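Local coordinates for prophenoloxidase b (Marsupenaeus japonicus, PDB 3WKY), which probably acts, once activated, as a type 3 copper phenoloxidase that hydroxylates monophenols and oxidises o-diphenols in crustacean hemolymph, at residues D497-A508 / W527-I538. Sequence-based numbering, arbitrary orientation.
Sequences DFKRMKLRIFLA and WTEVDVFETDPI. With NAG (2-acetamido-2-deoxy-beta-D-glucopyranose), chain E.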
loop_
_atom_site.group_PDB
_atom_site.type_symbol
_atom_site.label_atom_id
_atom_site.label_comp_id
_atom_site.label_asym_id
_atom_site.label_seq_id
_atom_site.Cartn_x
_atom_site.Cartn_y
_atom_site.Cartn_z
ATOM N N ASP A 497 35.817 58.715 -21.710
ATOM C CA ASP A 497 36.932 57.872 -22.116
ATOM C C ASP A 497 36.476 56.529 -22.653
ATOM O O ASP A 497 35.283 56.218 -22.653
ATOM C CB ASP A 497 37.956 57.700 -20.992
ATOM C CG ASP A 497 39.384 57.580 -21.517
ATOM O OD1 ASP A 497 39.568 57.232 -22.707
ATOM O OD2 ASP A 497 40.325 57.828 -20.734
ATOM N N PHE A 498 37.431 55.769 -23.180
ATOM C CA PHE A 498 37.140 54.457 -23.732
ATOM C C PHE A 498 36.751 53.538 -22.583
ATOM O O PHE A 498 37.300 53.648 -21.484
ATOM C CB PHE A 498 38.360 53.892 -24.456
ATOM C CG PHE A 498 38.538 54.427 -25.843
ATOM C CD1 PHE A 498 39.084 55.685 -26.051
ATOM C CD2 PHE A 498 38.154 53.675 -26.945
ATOM C CE1 PHE A 498 39.244 56.183 -27.333
ATOM C CE2 PHE A 498 38.313 54.169 -28.231
ATOM C CZ PHE A 498 38.858 55.428 -28.424
ATOM N N LYS A 499 35.810 52.635 -22.835
ATOM C CA LYS A 499 35.355 51.726 -21.787
ATOM C C LYS A 499 35.387 50.296 -22.305
ATOM O O LYS A 499 34.998 50.038 -23.446
ATOM C CB LYS A 499 33.932 52.079 -21.349
ATOM C CG LYS A 499 33.779 53.409 -20.614
ATOM C CD LYS A 499 34.414 53.358 -19.236
ATOM C CE LYS A 499 34.163 54.652 -18.478
ATOM N NZ LYS A 499 34.877 54.668 -17.174
ATOM N N ARG A 500 35.875 49.380 -21.475
ATOM C CA ARG A 500 35.829 47.959 -21.791
ATOM C C ARG A 500 34.527 47.407 -21.230
ATOM O O ARG A 500 34.076 47.825 -20.159
ATOM C CB ARG A 500 36.982 47.207 -21.128
ATOM C CG ARG A 500 38.376 47.624 -21.550
ATOM C CD ARG A 500 39.430 46.702 -20.929
ATOM N NE ARG A 500 39.203 46.471 -19.502
ATOM C CZ ARG A 500 39.471 47.362 -18.549
ATOM N NH1 ARG A 500 39.973 48.547 -18.874
ATOM N NH2 ARG A 500 39.238 47.075 -17.273
ATOM N N MET A 501 33.918 46.473 -21.943
ATOM C CA MET A 501 32.753 45.817 -21.382
ATOM C C MET A 501 32.675 44.352 -21.770
ATOM O O MET A 501 33.294 43.916 -22.749
ATOM C CB MET A 501 31.490 46.543 -21.809
ATOM C CG MET A 501 31.269 46.494 -23.272
ATOM S SD MET A 501 29.671 45.761 -23.549
ATOM C CE MET A 501 29.027 46.919 -24.737
ATOM N N LYS A 502 31.928 43.597 -20.972
ATOM C CA LYS A 502 31.605 42.213 -21.295
ATOM C C LYS A 502 30.101 42.138 -21.577
ATOM O O LYS A 502 29.291 42.604 -20.776
ATOM C CB LYS A 502 32.006 41.291 -20.145
ATOM C CG LYS A 502 31.399 39.887 -20.231
ATOM C CD LYS A 502 32.211 38.882 -19.418
ATOM C CE LYS A 502 33.353 38.325 -20.250
ATOM N NZ LYS A 502 34.197 37.368 -19.481
ATOM N N LEU A 503 29.736 41.610 -22.741
ATOM C CA LEU A 503 28.333 41.414 -23.071
ATOM C C LEU A 503 27.936 40.026 -22.559
ATOM O O LEU A 503 28.680 39.062 -22.728
ATOM C CB LEU A 503 28.113 41.509 -24.571
ATOM C CG LEU A 503 28.068 42.951 -25.093
ATOM C CD1 LEU A 503 28.065 42.969 -26.612
ATOM C CD2 LEU A 503 26.827 43.644 -24.545
ATOM N N ARG A 504 26.775 39.947 -21.917
ATOM C CA ARG A 504 26.305 38.683 -21.348
ATOM C C ARG A 504 24.919 38.482 -21.894
ATOM O O ARG A 504 24.023 39.277 -21.622
ATOM C CB ARG A 504 26.248 38.804 -19.835
ATOM C CG ARG A 504 27.580 39.149 -19.206
ATOM C CD ARG A 504 27.427 39.396 -17.737
ATOM N NE ARG A 504 28.682 39.825 -17.139
ATOM C CZ ARG A 504 29.615 39.007 -16.670
ATOM N NH1 ARG A 504 29.433 37.684 -16.694
ATOM N NH2 ARG A 504 30.724 39.515 -16.155
ATOM N N ILE A 505 24.737 37.425 -22.674
ATOM C CA ILE A 505 23.491 37.228 -23.399
ATOM C C ILE A 505 22.912 35.856 -23.055
ATOM O O ILE A 505 23.617 34.858 -23.163
ATOM C CB ILE A 505 23.736 37.324 -24.902
ATOM C CG1 ILE A 505 24.340 38.710 -25.204
ATOM C CG2 ILE A 505 22.450 37.097 -25.667
ATOM C CD1 ILE A 505 24.319 39.119 -26.653
ATOM N N PHE A 506 21.647 35.820 -22.626
ATOM C CA PHE A 506 21.022 34.558 -22.176
ATOM C C PHE A 506 19.645 34.386 -22.806
ATOM O O PHE A 506 18.991 35.370 -23.162
ATOM C CB PHE A 506 20.904 34.524 -20.640
ATOM C CG PHE A 506 22.224 34.398 -19.931
ATOM C CD1 PHE A 506 22.987 35.519 -19.639
ATOM C CD2 PHE A 506 22.712 33.149 -19.562
ATOM C CE1 PHE A 506 24.215 35.396 -18.990
ATOM C CE2 PHE A 506 23.933 33.022 -18.913
ATOM C CZ PHE A 506 24.681 34.146 -18.620
ATOM N N LEU A 507 19.200 33.132 -22.929
ATOM C CA LEU A 507 17.953 32.802 -23.607
ATOM C C LEU A 507 17.071 32.015 -22.637
ATOM O O LEU A 507 17.591 31.228 -21.840
ATOM C CB LEU A 507 18.239 31.908 -24.825
ATOM C CG LEU A 507 17.107 31.602 -25.817
ATOM C CD1 LEU A 507 16.873 32.791 -26.755
ATOM C CD2 LEU A 507 17.410 30.343 -26.625
ATOM N N ALA A 508 15.756 32.237 -22.696
ATOM C CA ALA A 508 14.788 31.414 -21.954
ATOM C C ALA A 508 13.430 31.505 -22.632
ATOM O O ALA A 508 13.113 32.517 -23.246
ATOM C CB ALA A 508 14.684 31.876 -20.501
ATOM N N TRP A 527 17.332 30.144 -17.689
ATOM C CA TRP A 527 18.319 30.926 -18.462
ATOM C C TRP A 527 19.503 30.083 -18.932
ATOM O O TRP A 527 20.131 29.402 -18.124
ATOM C CB TRP A 527 18.852 32.109 -17.655
ATOM C CG TRP A 527 17.803 33.119 -17.346
ATOM C CD1 TRP A 527 17.297 33.427 -16.113
ATOM C CD2 TRP A 527 17.120 33.959 -18.288
ATOM N NE1 TRP A 527 16.345 34.411 -16.232
ATOM C CE2 TRP A 527 16.216 34.754 -17.553
ATOM C CE3 TRP A 527 17.193 34.121 -19.677
ATOM C CZ2 TRP A 527 15.381 35.700 -18.163
ATOM C CZ3 TRP A 527 16.353 35.050 -20.285
ATOM C CH2 TRP A 527 15.456 35.826 -19.525
ATOM N N THR A 528 19.801 30.141 -20.230
ATOM C CA THR A 528 20.958 29.433 -20.773
ATOM C C THR A 528 21.851 30.398 -21.542
ATOM O O THR A 528 21.371 31.345 -22.179
ATOM C CB THR A 528 20.561 28.231 -21.675
ATOM O OG1 THR A 528 21.739 27.495 -22.044
ATOM C CG2 THR A 528 19.807 28.701 -22.937
ATOM N N GLU A 529 23.152 30.160 -21.457
ATOM C CA GLU A 529 24.118 31.050 -22.098
ATOM C C GLU A 529 23.999 31.012 -23.617
ATOM O O GLU A 529 23.977 29.947 -24.228
ATOM C CB GLU A 529 25.548 30.691 -21.658
ATOM C CG GLU A 529 26.636 31.624 -22.232
ATOM C CD GLU A 529 27.994 31.371 -21.615
ATOM O OE1 GLU A 529 28.059 31.108 -20.383
ATOM O OE2 GLU A 529 28.999 31.432 -22.362
ATOM N N VAL A 530 23.922 32.199 -24.224
ATOM C CA VAL A 530 23.929 32.350 -25.674
ATOM C C VAL A 530 25.330 32.808 -26.081
ATOM O O VAL A 530 25.931 32.257 -27.010
ATOM C CB VAL A 530 22.919 33.416 -26.123
ATOM C CG1 VAL A 530 23.105 33.770 -27.615
ATOM C CG2 VAL A 530 21.501 32.950 -25.862
ATOM N N ASP A 531 25.848 33.792 -25.348
ATOM C CA ASP A 531 27.143 34.395 -25.666
ATOM C C ASP A 531 27.572 35.307 -24.526
ATOM O O ASP A 531 26.830 36.215 -24.127
ATOM C CB ASP A 531 27.025 35.201 -26.971
ATOM C CG ASP A 531 28.350 35.314 -27.734
ATOM O OD1 ASP A 531 29.367 34.721 -27.313
ATOM O OD2 ASP A 531 28.357 35.990 -28.789
ATOM N N VAL A 532 28.761 35.055 -23.986
ATOM C CA VAL A 532 29.324 35.886 -22.928
ATOM C C VAL A 532 30.770 36.138 -23.314
ATOM O O VAL A 532 31.554 35.198 -23.401
ATOM C CB VAL A 532 29.266 35.177 -21.547
ATOM C CG1 VAL A 532 30.108 35.929 -20.514
ATOM C CG2 VAL A 532 27.821 35.036 -21.075
ATOM N N PHE A 533 31.126 37.398 -23.574
ATOM C CA PHE A 533 32.444 37.689 -24.125
ATOM C C PHE A 533 32.833 39.151 -23.894
ATOM O O PHE A 533 31.958 40.007 -23.713
ATOM C CB PHE A 533 32.433 37.407 -25.630
ATOM C CG PHE A 533 31.598 38.377 -26.411
ATOM C CD1 PHE A 533 30.224 38.203 -26.518
ATOM C CD2 PHE A 533 32.181 39.482 -27.020
ATOM C CE1 PHE A 533 29.445 39.102 -27.220
ATOM C CE2 PHE A 533 31.410 40.383 -27.723
ATOM C CZ PHE A 533 30.041 40.197 -27.822
ATOM N N GLU A 534 34.135 39.440 -23.907
ATOM C CA GLU A 534 34.587 40.828 -23.803
ATOM C C GLU A 534 34.706 41.478 -25.181
ATOM O O GLU A 534 35.148 40.858 -26.144
ATOM C CB GLU A 534 35.914 40.954 -23.041
ATOM C CG GLU A 534 36.351 42.414 -22.844
ATOM C CD GLU A 534 37.592 42.570 -21.985
ATOM O OE1 GLU A 534 37.955 41.611 -21.270
ATOM O OE2 GLU A 534 38.204 43.662 -22.029
ATOM N N THR A 535 34.290 42.733 -25.268
ATOM C CA THR A 535 34.358 43.480 -26.520
ATOM C C THR A 535 35.683 44.222 -26.621
ATOM O O THR A 535 36.454 44.282 -25.655
ATOM C CB THR A 535 33.262 44.540 -26.580
ATOM O OG1 THR A 535 33.511 45.523 -25.566
ATOM C CG2 THR A 535 31.889 43.913 -26.364
ATOM N N ASP A 536 35.947 44.788 -27.794
ATOM C CA ASP A 536 36.989 45.798 -27.913
ATOM C C ASP A 536 36.543 46.981 -27.060
ATOM O O ASP A 536 35.345 47.154 -26.826
ATOM C CB ASP A 536 37.139 46.245 -29.370
ATOM C CG ASP A 536 37.593 45.122 -30.284
ATOM O OD1 ASP A 536 38.434 44.304 -29.849
ATOM O OD2 ASP A 536 37.112 45.061 -31.435
ATOM N N PRO A 537 37.499 47.792 -26.581
ATOM C CA PRO A 537 37.146 49.033 -25.878
ATOM C C PRO A 537 36.134 49.859 -26.674
ATOM O O PRO A 537 36.239 49.943 -27.901
ATOM C CB PRO A 537 38.481 49.773 -25.796
ATOM C CG PRO A 537 39.499 48.681 -25.760
ATOM C CD PRO A 537 38.959 47.588 -26.647
ATOM N N ILE A 538 35.154 50.435 -25.983
ATOM C CA ILE A 538 34.102 51.207 -26.629
ATOM C C ILE A 538 34.451 52.694 -26.532
ATOM O O ILE A 538 34.646 53.215 -25.434
ATOM C CB ILE A 538 32.733 50.968 -25.929
ATOM C CG1 ILE A 538 32.420 49.468 -25.844
ATOM C CG2 ILE A 538 31.609 51.680 -26.659
ATOM C CD1 ILE A 538 32.159 48.834 -27.183
HETATM C C1 NAG E . 32.455 53.436 -14.563
HETATM C C2 NAG E . 32.117 52.738 -13.232
HETATM C C3 NAG E . 33.207 52.764 -12.153
HETATM C C4 NAG E . 34.615 53.033 -12.669
HETATM C C5 NAG E . 34.562 54.140 -13.699
HETATM C C6 NAG E . 35.966 54.538 -14.145
HETATM C C7 NAG E . 29.692 52.914 -12.850
HETATM C C8 NAG E . 28.651 53.947 -13.174
HETATM N N2 NAG E . 30.933 53.361 -12.656
HETATM O O3 NAG E . 33.207 51.524 -11.481
HETATM O O4 NAG E . 35.458 53.419 -11.606
HETATM O O5 NAG E . 33.837 53.638 -14.792
HETATM O O6 NAG E . 36.655 53.390 -14.594
HETATM O O7 NAG E . 29.366 51.729 -12.770
#
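L503 and F533 form a hydrogen-bonded pair between antiparallel strands 501-508 and 531-534. Their side chains lie side by side and point the same way. F533 has CG between its backbone N and carbonyl carbon (chi1 69°), which turns the ring toward the L503 side chain. Its CZ reaches L503 CD1 at 3.6 Å. T535 CG2 touches the same leucine methyl, its side chain crossing that of L503 at about a right angle. M501 CG packs against T535 OG1 at 3.4 Å, and M501 O accepts an almost straight bond from T535 N.

On the face opposite L503 and F533 lie K502, R504, F506, E529, V532 and E534. With CG anti to its carbonyl carbon (chi1 -70°), F506 lays its ring beside the 528-529 backbone, with CE2 near E529 CB and CZ 4.1 Å from V532 CG2. Cutting F506 back to an alanine is likely to leave a gap beside E529 and take from V532 CG2 its aromatic neighbour. A508 CB sits over one face of the W527 six-membered ring, 3.8 Å from its centroid. At the exposed end, one of two conformers of E534 places OE2 at the edge of the R500 guanidinium, a long salt bridge of 3.9 Å to NE.

I505 O accepts V530 N at 2.9 Å and, weakly, D531 N. V530 CB meets I505 CG2, while V530 CG2 rests on L507 CB. The carboxylates flanking V530 have partners elsewhere: D531 forms a salt bridge with R547 and a hydrogen bond with Y487 OH, and E529 hydrogen-bonds to the hydroxyls of Y224, S553 and S617. K499 NZ donates to the ring oxygen O5 of an attached NAG at 2.8 Å. V530 and D531 opposite I505 form a classic beta bulge, here in the outermost strand of a mixed sheet in the Ig-like hemocyanin domain.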